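Local coordinates for protein orotidine 5'-phosphate decarboxylase (Sulfolobus solfataricus, PDB 4DBD) that probably catalyses the decarboxylation of orotidine 5'-monophosphate to UMP, the closing step of de novo UMP synthesis, as a homodimer of TIM barrels, at residues S4-A9 against K205-K210; I83-I88 against A112-E117; P164-Q169 against G174-A179; R188-A193 against R201-I206. All coordinates share one frame; numbering follows the deposited sequence. Where two conformers were deposited one is given.

How the contacts relate
From the N terminus, strand 6-10 opens the eight-stranded parallel barrel, and contact 1 ties its start to the last helix, 196-210, closing a loop that spans nearly the whole chain. Contacts 2 and 3 nest inside that loop, in series. Contact 2 joins the ends of strands 81-85 and 107-113 across one beta-alpha-beta unit, next to the second subunit. Contact 3 folds the loop after strand 160-163 onto helix 175-179. Contact 4 then packs short helix 188-191 against helix 196-210, ending on the same helix as contact 1 and sharing Lys205 and Ile206 with it. Contacts 3 and 4 meet at one sulfate, and Ser115 of contact 2 touches the loop of contact 3.

Contact 1: residues S4-A9 against K205-K210; sequences SRVILA and KIIEDK
The closest approach here is between two methyl groups, Val6 CG2 and Ile207 CD1 at 3.7 Å, of residues some 200 positions apart in sequence. The backbones stay well apart, with Arg5 CA and Ile207 CA 7.8 Å from each other, and the gap is bridged by the length of the isoleucine. Ile207 carries its CG1 branch anti to the carbonyl carbon and stretches on with chi2 at 176°, which pushes CD1 out from the helix toward the strand. Val6 offers the methyl beside its own backbone N, and the two side chains meet at a slant, end methyl against branch methyl. The other branch of the isoleucine, CG2, makes a looser approach to Arg5 CB at 4.3 Å. The first carbons of the Arg5 chain, CB and CG, take part; the chain then turns away, and NH1 is hydrogen-bonded to Asp182 O. Just before the strand the backbone is held by an ST turn, in which Ser4 OG accepts from Val6 N at 3.1 Å and 159°. The same hydroxyl also bonds to Asn204 OD1, a polar tie to helix 196-210 one turn before Ile207. Strand 6-10 lies in the barrel wall between strands 28-32 and 183-186; Arg5 and Ile7 pair through their backbones with Glu184, Val6 with Tyr27. Leu200 and Asn204 of helix 196-210 also touch Val6, and Ile186 reaches it from strand 183-186, placing the contact between the barrel's closing seam and its last outer helix.

Contact 2: residues I83-I88 against A112-E117; sequences IAHSFI and AVMSHE
His85 and Met114 meet at the C-terminal mouth of the TIM barrel, where strands 81-85 and 107-113 of one beta-alpha-beta unit run out into loops. The contact is a Met-aromatic one of the edge kind. Met114 SD lies 3.7 Å from His85 CE1 and 4.8 Å from the ring centroid, 87° off the ring normal, hence practically in the plane of the imidazole. The sulfur therefore faces the C-H between the two ring nitrogens, which is likely to be polarised enough to favour such an approach. The methionine reaches it with CG anti to its carbonyl carbon (chi1 -56°), while the bend at chi3 turns the terminal methyl aside and leaves SD at the ring. The two side chains cross at about a right angle. Both residues are buried, and the dimer completes their surroundings: His85 NE2 is hydrogen-bonded to Ala63 O of the second subunit, and Asp64 of that subunit packs on Met114. His85 also touches Lys61 of its own chain, the predicted proton donor, which puts this packing beside the probable active site; Ser115, next to Met114, is predicted to bind substrate. The backbones come closest where Ser86, just past its strand, faces Ala112, with Ser86 CA and Ala112 CA 6.3 Å apart. Here Ser86 OG is hydrogen-bonded to Val111 O. On its other flank the methionine sulfur meets a second imidazole edge, with Met114 SD 3.8 Å from His116 CE1.

Contact 3: residues P164-Q169 against G174-A179; sequences PGMGSQ and GDAVCA. With SO4 (sulfate ion), chain B.
Met166 is folded at chi2 (-47°) and again at chi3 (-75°), and these two bends carry its terminal methyl over the start of helix 175-179. There CE lies 3.7 Å from Ala176 N, while Met166 SD and Ala176 CB are 3.9 Å apart; sulfur and methyl both rest against the alanine CB. The methyl also approaches Asp175 N, at 4.1 Å from Met166 CE, just after Gly174 at the N-cap. The amides of this first turn are engaged by Glu184, whose carboxylate is hydrogen-bonded to Gly174 N and Val177 N and touches Met166 too. On the other side of the loop, Gln169 runs extended beyond CG and hands its amide to the sulfate: NE2 donates to O3 at 2.9 Å, nearly straight at 166°. A leucine at Gln169 would probably leave sulfate O3 without this donor and the anion less firmly placed. Gly165 and Gly167, at the turns before and after Met166, adopt backbone angles that call for glycine, since a CB would jam against the preceding carbonyl oxygen. The sulfate, probably from the crystallisation liquor, is also bound by Gly187 N. This is consistent with the phosphate-binding site of OMP decarboxylases and many other TIM barrels, built from the loops that follow the seventh and eighth strands.

Contact 4: residues R188-A193 against R201-I206; sequences RSIYNA and RTINKI. With SO4 (sulfate ion), chain B.
Ile203 CD1 presses into the joint between Ile190 and Ser189, the closely packed part of this helix-helix contact. It comes 3.9 Å from Ile190 CG1 and 4.2 Å from Ser189 CB, so one methyl of helix 196-210 touches two consecutive residues of helix 188-191. Ile203 reaches across with CG1 anti to its carbonyl carbon and the chain extended beyond (chi2 165°). Val6 and Leu8 of the first strand back Ile190. Beyond this apolar point the helices part: Thr202 and Lys205 are exposed to solvent, as is Asn192, while Ser189 OG turns to Tyr173 OH as its hydrogen-bond partner. The other side of the short helix carries the anion site. Arg188, at its first turn, holds the sulfate three times: N and NE both donate to O2 at 2.8 Å, the latter bond almost straight at 170°, and NH2 reaches O3 at 3.0 Å. A bend at chi3 swings the guanidinium back to meet the anion edge-on, with the sulfur near its plane. Tyr67 of the second subunit makes a cation-pi contact with this group, and Tyr67 OH is hydrogen-bonded to Tyr191 OH. A methionine in place of Arg188 lacks the guanidinium, and would probably leave the sulfate's charge less well balanced, with O2 and O3 each short of a side-chain donor and Tyr67 of the second subunit without its cation. A guanidinium joined by backbone N-H at a helix start suits a doubly charged oxyanion, consistent with the predicted role of Arg188 in binding substrate, presumably through its phosphate.

Contact 1: residues S4-A9 against K205-K210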
loop_
_atom_site.group_PDB
_atom_site.type_symbol
_atom_site.label_atom_id
_atom_site.label_comp_id
_atom_site.label_asym_id
_atom_site.label_seq_id
_atom_site.Cartn_x
_atom_site.Cartn_y
_atom_site.Cartn_z
ATOM N N SER A 4 4.864 -28.704 1.593
ATOM C CA SER A 4 3.985 -27.815 0.842
ATOM C C SER A 4 4.738 -26.649 0.218
ATOM O O SER A 4 5.753 -26.185 0.742
ATOM C CB SER A 4 2.854 -27.285 1.733
ATOM O OG SER A 4 1.968 -26.458 0.989
ATOM N N ARG A 5 4.214 -26.179 -0.907
ATOM C CA ARG A 5 4.774 -25.059 -1.634
ATOM C C ARG A 5 3.776 -23.922 -1.609
ATOM O O ARG A 5 3.911 -22.954 -2.369
ATOM C CB ARG A 5 4.996 -25.463 -3.083
ATOM C CG ARG A 5 5.979 -26.590 -3.273
ATOM C CD ARG A 5 7.378 -26.047 -3.288
ATOM N NE ARG A 5 8.343 -27.027 -3.772
ATOM C CZ ARG A 5 9.364 -26.727 -4.566
ATOM N NH1 ARG A 5 9.548 -25.473 -4.967
ATOM N NH2 ARG A 5 10.201 -27.678 -4.964
ATOM N N VAL A 6 2.756 -24.058 -0.771
ATOM C CA VAL A 6 1.659 -23.091 -0.754
ATOM C C VAL A 6 1.774 -22.055 0.359
ATOM O O VAL A 6 2.038 -22.390 1.517
ATOM C CB VAL A 6 0.285 -23.774 -0.629
ATOM C CG1 VAL A 6 -0.805 -22.736 -0.436
ATOM C CG2 VAL A 6 -0.002 -24.639 -1.847
ATOM N N ILE A 7 1.574 -20.792 -0.004
ATOM C CA ILE A 7 1.435 -19.730 0.985
ATOM C C ILE A 7 -0.026 -19.296 0.969
ATOM O O ILE A 7 -0.528 -18.845 -0.067
ATOM C CB ILE A 7 2.345 -18.511 0.667
ATOM C CG1 ILE A 7 3.820 -18.879 0.839
ATOM C CG2 ILE A 7 1.981 -17.333 1.570
ATOM C CD1 ILE A 7 4.778 -17.883 0.230
ATOM N N LEU A 8 -0.719 -19.453 2.093
ATOM C CA LEU A 8 -2.120 -19.061 2.167
ATOM C C LEU A 8 -2.256 -17.548 2.183
ATOM O O LEU A 8 -1.687 -16.877 3.045
ATOM C CB LEU A 8 -2.805 -19.636 3.415
ATOM C CG LEU A 8 -4.239 -19.166 3.668
ATOM C CD1 LEU A 8 -5.159 -19.580 2.505
ATOM C CD2 LEU A 8 -4.790 -19.694 4.998
ATOM N N ALA A 9 -3.025 -17.006 1.243
ATOM C CA ALA A 9 -3.317 -15.579 1.280
ATOM C C ALA A 9 -4.565 -15.404 2.109
ATOM O O ALA A 9 -5.686 -15.558 1.607
ATOM C CB ALA A 9 -3.506 -15.010 -0.124
ATOM N N LYS A 205 -1.738 -31.824 -3.454
ATOM C CA LYS A 205 -1.550 -33.024 -4.275
ATOM C C LYS A 205 -1.287 -32.662 -5.734
ATOM O O LYS A 205 -0.381 -33.203 -6.361
ATOM C CB LYS A 205 -2.762 -33.962 -4.182
ATOM C CG LYS A 205 -2.962 -34.607 -2.817
ATOM C CD LYS A 205 -4.126 -35.589 -2.868
ATOM C CE LYS A 205 -4.692 -35.869 -1.485
ATOM N NZ LYS A 205 -6.181 -35.832 -1.525
ATOM N N ILE A 206 -2.094 -31.751 -6.274
ATOM C CA ILE A 206 -1.915 -31.289 -7.650
ATOM C C ILE A 206 -0.509 -30.752 -7.873
ATOM O O ILE A 206 0.144 -31.041 -8.884
ATOM C CB ILE A 206 -2.936 -30.188 -8.010
ATOM C CG1 ILE A 206 -4.345 -30.782 -8.105
ATOM C CG2 ILE A 206 -2.563 -29.516 -9.329
ATOM C CD1 ILE A 206 -5.460 -29.739 -8.076
ATOM N N ILE A 207 -0.035 -29.964 -6.921
ATOM C CA ILE A 207 1.265 -29.339 -7.063
ATOM C C ILE A 207 2.406 -30.351 -7.000
ATOM O O ILE A 207 3.321 -30.297 -7.818
ATOM C CB ILE A 207 1.465 -28.224 -6.017
ATOM C CG1 ILE A 207 0.514 -27.067 -6.324
ATOM C CG2 ILE A 207 2.917 -27.748 -6.010
ATOM C CD1 ILE A 207 0.546 -25.937 -5.321
ATOM N N GLU A 208 2.351 -31.279 -6.045
ATOM C CA GLU A 208 3.427 -32.258 -5.903
ATOM C C GLU A 208 3.459 -33.248 -7.071
ATOM O O GLU A 208 4.485 -33.887 -7.319
ATOM C CB GLU A 208 3.363 -32.988 -4.553
ATOM C CG GLU A 208 2.092 -33.788 -4.307
ATOM C CD GLU A 208 2.322 -34.989 -3.393
ATOM O OE1 GLU A 208 3.461 -35.165 -2.907
ATOM O OE2 GLU A 208 1.365 -35.768 -3.167
ATOM N N ASP A 209 2.340 -33.369 -7.785
ATOM C CA ASP A 209 2.308 -34.156 -9.019
ATOM C C ASP A 209 2.997 -33.401 -10.157
ATOM O O ASP A 209 3.874 -33.941 -10.832
ATOM C CB ASP A 209 0.869 -34.493 -9.422
ATOM C CG ASP A 209 0.231 -35.547 -8.523
ATOM O OD1 ASP A 209 0.966 -36.277 -7.821
ATOM O OD2 ASP A 209 -1.018 -35.651 -8.527
ATOM N N LYS A 210 2.584 -32.152 -10.361
ATOM C CA LYS A 210 3.181 -31.276 -11.366
ATOM C C LYS A 210 4.681 -31.086 -11.159
ATOM O O LYS A 210 5.476 -31.290 -12.077
ATOM C CB LYS A 210 2.495 -29.909 -11.357
ATOM C CG LYS A 210 1.151 -29.861 -12.064
ATOM C CD LYS A 210 0.988 -28.531 -12.800
ATOM C CE LYS A 210 -0.437 -28.340 -13.296
ATOM N NZ LYS A 210 -1.452 -28.506 -12.206
#

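Contact 2: residues I83-I88 against A112-E117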
loop_
_atom_site.group_PDB
_atom_site.type_symbol
_atom_site.label_atom_id
_atom_site.label_comp_id
_atom_site.label_asym_id
_atom_site.label_seq_id
_atom_site.Cartn_x
_atom_site.Cartn_y
_atom_site.Cartn_z
ATOM N N ILE A 83 6.077 -7.617 2.521
ATOM C CA ILE A 83 6.075 -7.343 1.086
ATOM C C ILE A 83 5.982 -5.832 0.846
ATOM O O ILE A 83 5.139 -5.140 1.432
ATOM C CB ILE A 83 4.936 -8.109 0.388
ATOM C CG1 ILE A 83 5.231 -9.618 0.451
ATOM C CG2 ILE A 83 4.742 -7.611 -1.051
ATOM C CD1 ILE A 83 4.131 -10.493 -0.099
ATOM N N ALA A 84 6.900 -5.322 0.032
ATOM C CA ALA A 84 6.864 -3.930 -0.420
ATOM C C ALA A 84 6.959 -3.881 -1.931
ATOM O O ALA A 84 7.447 -4.822 -2.555
ATOM C CB ALA A 84 8.013 -3.135 0.191
ATOM N N HIS A 85 6.501 -2.778 -2.521
ATOM C CA HIS A 85 6.615 -2.589 -3.973
ATOM C C HIS A 85 8.005 -2.133 -4.369
ATOM O O HIS A 85 8.572 -1.263 -3.726
ATOM C CB HIS A 85 5.603 -1.554 -4.460
ATOM C CG HIS A 85 4.287 -2.140 -4.856
ATOM N ND1 HIS A 85 4.118 -2.878 -6.008
ATOM C CD2 HIS A 85 3.077 -2.103 -4.247
ATOM C CE1 HIS A 85 2.860 -3.273 -6.093
ATOM N NE2 HIS A 85 2.208 -2.817 -5.037
ATOM N N SER A 86 8.548 -2.720 -5.436
ATOM C CA SER A 86 9.813 -2.243 -5.991
ATOM C C SER A 86 9.695 -0.860 -6.614
ATOM O O SER A 86 10.638 -0.068 -6.552
ATOM C CB SER A 86 10.313 -3.194 -7.093
ATOM O OG SER A 86 10.577 -4.485 -6.587
ATOM N N PHE A 87 8.544 -0.558 -7.220
ATOM C CA PHE A 87 8.442 0.643 -8.064
ATOM C C PHE A 87 8.659 1.958 -7.311
ATOM O O PHE A 87 8.969 2.992 -7.922
ATOM C CB PHE A 87 7.132 0.671 -8.878
ATOM C CG PHE A 87 5.909 1.053 -8.082
ATOM C CD1 PHE A 87 5.592 2.387 -7.861
ATOM C CD2 PHE A 87 5.056 0.079 -7.593
ATOM C CE1 PHE A 87 4.457 2.737 -7.132
ATOM C CE2 PHE A 87 3.927 0.419 -6.873
ATOM C CZ PHE A 87 3.626 1.748 -6.641
ATOM N N ILE A 88 8.540 1.913 -5.988
ATOM C CA ILE A 88 8.756 3.122 -5.177
ATOM C C ILE A 88 10.215 3.565 -5.113
ATOM O O ILE A 88 10.505 4.709 -4.759
ATOM C CB ILE A 88 8.212 2.968 -3.753
ATOM C CG1 ILE A 88 8.946 1.856 -3.015
ATOM C CG2 ILE A 88 6.705 2.686 -3.787
ATOM C CD1 ILE A 88 8.294 1.527 -1.680
ATOM N N ALA A 112 7.698 -7.560 -8.010
ATOM C CA ALA A 112 8.363 -7.341 -9.305
ATOM C C ALA A 112 7.370 -7.288 -10.455
ATOM O O ALA A 112 7.446 -6.398 -11.310
ATOM C CB ALA A 112 9.439 -8.401 -9.570
ATOM N N VAL A 113 6.474 -8.268 -10.503
ATOM C CA VAL A 113 5.450 -8.331 -11.535
ATOM C C VAL A 113 4.112 -8.709 -10.905
ATOM O O VAL A 113 4.033 -9.652 -10.119
ATOM C CB VAL A 113 5.789 -9.384 -12.607
ATOM C CG1 VAL A 113 4.782 -9.307 -13.761
ATOM C CG2 VAL A 113 7.208 -9.192 -13.103
ATOM N N MET A 114 3.060 -7.976 -11.238
ATOM C CA MET A 114 1.726 -8.380 -10.783
ATOM C C MET A 114 0.942 -9.131 -11.851
ATOM O O MET A 114 1.325 -9.148 -13.026
ATOM C CB MET A 114 0.944 -7.195 -10.235
ATOM C CG MET A 114 1.682 -6.502 -9.114
ATOM S SD MET A 114 0.615 -5.431 -8.148
ATOM C CE MET A 114 -0.593 -6.629 -7.558
ATOM N N SER A 115 -0.156 -9.760 -11.428
ATOM C CA SER A 115 -0.904 -10.680 -12.287
ATOM C C SER A 115 -2.025 -10.050 -13.115
ATOM O O SER A 115 -2.537 -10.678 -14.044
ATOM C CB SER A 115 -1.492 -11.817 -11.448
ATOM O OG SER A 115 -0.493 -12.546 -10.767
ATOM N N HIS A 116 -2.442 -8.834 -12.780
ATOM C CA HIS A 116 -3.534 -8.224 -13.534
ATOM C C HIS A 116 -3.031 -7.667 -14.866
ATOM O O HIS A 116 -1.846 -7.345 -15.021
ATOM C CB HIS A 116 -4.239 -7.144 -12.708
ATOM C CG HIS A 116 -3.334 -6.031 -12.292
ATOM N ND1 HIS A 116 -2.347 -6.195 -11.348
ATOM C CD2 HIS A 116 -3.255 -4.744 -12.709
ATOM C CE1 HIS A 116 -1.695 -5.055 -11.197
ATOM N NE2 HIS A 116 -2.227 -4.159 -12.007
ATOM N N GLU A 117 -3.931 -7.567 -15.837
ATOM C CA GLU A 117 -3.558 -7.124 -17.175
ATOM C C GLU A 117 -3.007 -5.705 -17.190
ATOM O O GLU A 117 -2.169 -5.371 -18.032
ATOM C CB GLU A 117 -4.748 -7.234 -18.135
ATOM C CG GLU A 117 -4.953 -8.620 -18.698
ATOM C CD GLU A 117 -6.200 -8.717 -19.555
ATOM O OE1 GLU A 117 -6.998 -9.646 -19.325
ATOM O OE2 GLU A 117 -6.380 -7.866 -20.455
#

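Contact 3: residues P164-Q169 against G174-A179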
loop_
_atom_site.group_PDB
_atom_site.type_symbol
_atom_site.label_atom_id
_atom_site.label_comp_id
_atom_site.label_asym_id
_atom_site.label_seq_id
_atom_site.Cartn_x
_atom_site.Cartn_y
_atom_site.Cartn_z
ATOM N N PRO A 164 1.656 -15.238 -6.665
ATOM C CA PRO A 164 0.212 -15.221 -6.433
ATOM C C PRO A 164 -0.511 -15.344 -7.761
ATOM O O PRO A 164 0.137 -15.559 -8.782
ATOM C CB PRO A 164 -0.023 -13.843 -5.803
ATOM C CG PRO A 164 1.073 -12.981 -6.354
ATOM C CD PRO A 164 2.235 -13.882 -6.720
ATOM N N GLY A 165 -1.835 -15.237 -7.744
ATOM C CA GLY A 165 -2.610 -15.343 -8.964
ATOM C C GLY A 165 -2.934 -16.770 -9.376
ATOM O O GLY A 165 -3.372 -16.994 -10.503
ATOM N N MET A 166 -2.719 -17.730 -8.473
ATOM C CA MET A 166 -3.087 -19.125 -8.736
ATOM C C MET A 166 -4.536 -19.374 -8.309
ATOM O O MET A 166 -4.961 -18.934 -7.225
ATOM C CB MET A 166 -2.148 -20.109 -8.014
ATOM C CG MET A 166 -0.670 -19.787 -8.124
ATOM S SD MET A 166 -0.138 -19.387 -9.801
ATOM C CE MET A 166 -0.116 -20.996 -10.614
ATOM N N GLY A 167 -5.283 -20.064 -9.171
ATOM C CA GLY A 167 -6.679 -20.360 -8.915
ATOM C C GLY A 167 -7.658 -19.402 -9.578
ATOM O O GLY A 167 -7.957 -19.525 -10.771
ATOM N N SER A 168 -8.160 -18.442 -8.801
ATOM C CA SER A 168 -9.198 -17.520 -9.271
ATOM C C SER A 168 -8.704 -16.576 -10.369
ATOM O O SER A 168 -9.394 -16.349 -11.356
ATOM C CB SER A 168 -9.767 -16.712 -8.093
ATOM O OG SER A 168 -10.776 -15.808 -8.513
ATOM N N GLN A 169 -7.509 -16.022 -10.190
ATOM C CA GLN A 169 -6.970 -15.055 -11.147
ATOM C C GLN A 169 -6.473 -15.705 -12.435
ATOM O O GLN A 169 -6.047 -15.002 -13.358
ATOM C CB GLN A 169 -5.839 -14.236 -10.520
ATOM C CG GLN A 169 -6.269 -13.343 -9.371
ATOM C CD GLN A 169 -5.109 -12.567 -8.783
ATOM O OE1 GLN A 169 -4.483 -11.751 -9.467
ATOM N NE2 GLN A 169 -4.810 -12.822 -7.507
ATOM N N GLY A 174 0.417 -25.114 -9.588
ATOM C CA GLY A 174 1.695 -25.763 -9.801
ATOM C C GLY A 174 2.454 -25.218 -10.993
ATOM O O GLY A 174 3.649 -25.476 -11.138
ATOM N N ASP A 175 1.771 -24.458 -11.845
ATOM C CA ASP A 175 2.413 -23.930 -13.054
ATOM C C ASP A 175 3.487 -22.904 -12.738
ATOM O O ASP A 175 4.469 -22.774 -13.481
ATOM C CB ASP A 175 1.395 -23.299 -14.016
ATOM C CG ASP A 175 0.568 -24.331 -14.769
ATOM O OD1 ASP A 175 0.778 -25.551 -14.588
ATOM O OD2 ASP A 175 -0.294 -23.908 -15.560
ATOM N N ALA A 176 3.291 -22.153 -11.659
ATOM C CA ALA A 176 4.259 -21.137 -11.278
ATOM C C ALA A 176 5.508 -21.796 -10.716
ATOM O O ALA A 176 6.626 -21.460 -11.110
ATOM C CB ALA A 176 3.661 -20.167 -10.280
ATOM N N VAL A 177 5.317 -22.748 -9.806
ATOM C CA VAL A 177 6.443 -23.524 -9.316
ATOM C C VAL A 177 7.201 -24.175 -10.476
ATOM O O VAL A 177 8.422 -24.098 -10.532
ATOM C CB VAL A 177 6.019 -24.574 -8.287
ATOM C CG1 VAL A 177 7.218 -25.410 -7.868
ATOM C CG2 VAL A 177 5.409 -23.879 -7.073
ATOM N N CYS A 178 6.486 -24.786 -11.419
ATOM C CA CYS A 178 7.179 -25.429 -12.536
ATOM C C CYS A 178 7.956 -24.418 -13.389
ATOM O O CYS A 178 9.022 -24.739 -13.908
ATOM C CB CYS A 178 6.229 -26.291 -13.378
ATOM S SG CYS A 178 5.667 -27.793 -12.522
ATOM N N ALA A 179 7.453 -23.187 -13.487
ATOM C CA ALA A 179 8.151 -22.132 -14.225
ATOM C C ALA A 179 9.377 -21.573 -13.495
ATOM O O ALA A 179 10.186 -20.862 -14.094
ATOM C CB ALA A 179 7.192 -20.998 -14.581
HETATM S S SO4 B . -6.473 -14.888 -4.625
HETATM O O1 SO4 B . -5.551 -13.981 -3.935
HETATM O O2 SO4 B . -7.753 -14.909 -3.934
HETATM O O3 SO4 B . -6.692 -14.416 -5.997
HETATM O O4 SO4 B . -5.893 -16.231 -4.659
#

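Contact 4: residues R188-A193 against R201-I206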
loop_
_atom_site.group_PDB
_atom_site.type_symbol
_atom_site.label_atom_id
_atom_site.label_comp_id
_atom_site.label_asym_id
_atom_site.label_seq_id
_atom_site.Cartn_x
_atom_site.Cartn_y
_atom_site.Cartn_z
ATOM N N ARG A 188 -8.423 -17.223 -2.515
ATOM C CA ARG A 188 -9.834 -17.611 -2.627
ATOM C C ARG A 188 -10.052 -19.101 -2.872
ATOM O O ARG A 188 -11.001 -19.684 -2.342
ATOM C CB ARG A 188 -10.529 -16.799 -3.730
ATOM C CG ARG A 188 -10.953 -15.406 -3.278
ATOM C CD ARG A 188 -11.341 -14.543 -4.448
ATOM N NE ARG A 188 -10.162 -14.012 -5.125
ATOM C CZ ARG A 188 -10.213 -13.156 -6.139
ATOM N NH1 ARG A 188 -11.393 -12.743 -6.585
ATOM N NH2 ARG A 188 -9.086 -12.712 -6.694
ATOM N N SER A 189 -9.194 -19.703 -3.688
ATOM C CA SER A 189 -9.277 -21.135 -3.973
ATOM C C SER A 189 -9.365 -21.962 -2.683
ATOM O O SER A 189 -9.972 -23.028 -2.657
ATOM C CB SER A 189 -8.074 -21.579 -4.801
ATOM O OG SER A 189 -8.146 -21.054 -6.116
ATOM N N ILE A 190 -8.765 -21.459 -1.607
ATOM C CA ILE A 190 -8.792 -22.163 -0.326
ATOM C C ILE A 190 -9.830 -21.586 0.628
ATOM O O ILE A 190 -10.724 -22.309 1.094
ATOM C CB ILE A 190 -7.394 -22.132 0.345
ATOM C CG1 ILE A 190 -6.398 -22.969 -0.485
ATOM C CG2 ILE A 190 -7.478 -22.597 1.806
ATOM C CD1 ILE A 190 -4.949 -22.611 -0.292
ATOM N N TYR A 191 -9.734 -20.290 0.928
ATOM C CA TYR A 191 -10.565 -19.739 1.996
ATOM C C TYR A 191 -12.047 -19.575 1.647
ATOM O O TYR A 191 -12.881 -19.426 2.554
ATOM C CB TYR A 191 -9.951 -18.466 2.627
ATOM C CG TYR A 191 -9.876 -17.229 1.750
ATOM C CD1 TYR A 191 -11.026 -16.549 1.381
ATOM C CD2 TYR A 191 -8.644 -16.717 1.331
ATOM C CE1 TYR A 191 -10.963 -15.402 0.595
ATOM C CE2 TYR A 191 -8.569 -15.561 0.542
ATOM C CZ TYR A 191 -9.738 -14.912 0.185
ATOM O OH TYR A 191 -9.704 -13.766 -0.591
ATOM N N ASN A 192 -12.373 -19.618 0.354
ATOM C CA ASN A 192 -13.765 -19.603 -0.100
ATOM C C ASN A 192 -14.279 -20.997 -0.488
ATOM O O ASN A 192 -15.391 -21.134 -1.015
ATOM C CB ASN A 192 -13.961 -18.641 -1.278
ATOM C CG ASN A 192 -14.138 -17.190 -0.840
ATOM O OD1 ASN A 192 -14.364 -16.898 0.333
ATOM N ND2 ASN A 192 -14.053 -16.273 -1.802
ATOM N N ALA A 193 -13.469 -22.029 -0.256
ATOM C CA ALA A 193 -13.898 -23.394 -0.566
ATOM C C ALA A 193 -14.853 -23.899 0.515
ATOM O O ALA A 193 -14.844 -23.399 1.646
ATOM C CB ALA A 193 -12.699 -24.318 -0.707
ATOM N N ARG A 201 -5.491 -29.572 0.747
ATOM C CA ARG A 201 -4.889 -30.890 0.538
ATOM C C ARG A 201 -4.922 -31.306 -0.944
ATOM O O ARG A 201 -3.955 -31.847 -1.474
ATOM C CB ARG A 201 -5.545 -31.943 1.448
ATOM C CG ARG A 201 -5.403 -31.606 2.935
ATOM C CD ARG A 201 -5.718 -32.765 3.895
ATOM N NE ARG A 201 -4.891 -32.635 5.100
ATOM C CZ ARG A 201 -5.289 -32.869 6.352
ATOM N NH1 ARG A 201 -6.529 -33.265 6.620
ATOM N NH2 ARG A 201 -4.428 -32.702 7.347
ATOM N N THR A 202 -6.035 -31.029 -1.612
ATOM C CA THR A 202 -6.186 -31.346 -3.026
ATOM C C THR A 202 -5.179 -30.557 -3.873
ATOM O O THR A 202 -4.498 -31.110 -4.744
ATOM C CB THR A 202 -7.615 -31.035 -3.483
ATOM O OG1 THR A 202 -8.552 -31.819 -2.718
ATOM C CG2 THR A 202 -7.784 -31.321 -4.967
ATOM N N ILE A 203 -5.078 -29.258 -3.596
ATOM C CA ILE A 203 -4.126 -28.385 -4.285
ATOM C C ILE A 203 -2.682 -28.817 -4.031
ATOM O O ILE A 203 -1.856 -28.823 -4.946
ATOM C CB ILE A 203 -4.312 -26.921 -3.843
ATOM C CG1 ILE A 203 -5.654 -26.387 -4.363
ATOM C CG2 ILE A 203 -3.125 -26.064 -4.293
ATOM C CD1 ILE A 203 -6.100 -25.099 -3.703
ATOM N N ASN A 204 -2.372 -29.165 -2.788
ATOM C CA ASN A 204 -1.055 -29.699 -2.482
ATOM C C ASN A 204 -0.760 -30.930 -3.333
ATOM O O ASN A 204 0.342 -31.061 -3.881
ATOM C CB ASN A 204 -0.916 -30.029 -0.990
ATOM C CG ASN A 204 -0.579 -28.810 -0.148
ATOM O OD1 ASN A 204 -0.025 -27.827 -0.648
ATOM N ND2 ASN A 204 -0.906 -28.872 1.141
ATOM N N LYS A 205 -1.738 -31.824 -3.454
ATOM C CA LYS A 205 -1.550 -33.024 -4.275
ATOM C C LYS A 205 -1.287 -32.662 -5.734
ATOM O O LYS A 205 -0.381 -33.203 -6.361
ATOM C CB LYS A 205 -2.762 -33.962 -4.182
ATOM C CG LYS A 205 -2.962 -34.607 -2.817
ATOM C CD LYS A 205 -4.126 -35.589 -2.868
ATOM C CE LYS A 205 -4.692 -35.869 -1.485
ATOM N NZ LYS A 205 -6.181 -35.832 -1.525
ATOM N N ILE A 206 -2.094 -31.751 -6.274
ATOM C CA ILE A 206 -1.915 -31.289 -7.650
ATOM C C ILE A 206 -0.509 -30.752 -7.873
ATOM O O ILE A 206 0.144 -31.041 -8.884
ATOM C CB ILE A 206 -2.936 -30.188 -8.010
ATOM C CG1 ILE A 206 -4.345 -30.782 -8.105
ATOM C CG2 ILE A 206 -2.563 -29.516 -9.329
ATOM C CD1 ILE A 206 -5.460 -29.739 -8.076
HETATM S S SO4 B . -6.473 -14.888 -4.625
HETATM O O1 SO4 B . -5.551 -13.981 -3.935
HETATM O O2 SO4 B . -7.753 -14.909 -3.934
HETATM O O3 SO4 B . -6.692 -14.416 -5.997
HETATM O O4 SO4 B . -5.893 -16.231 -4.659
#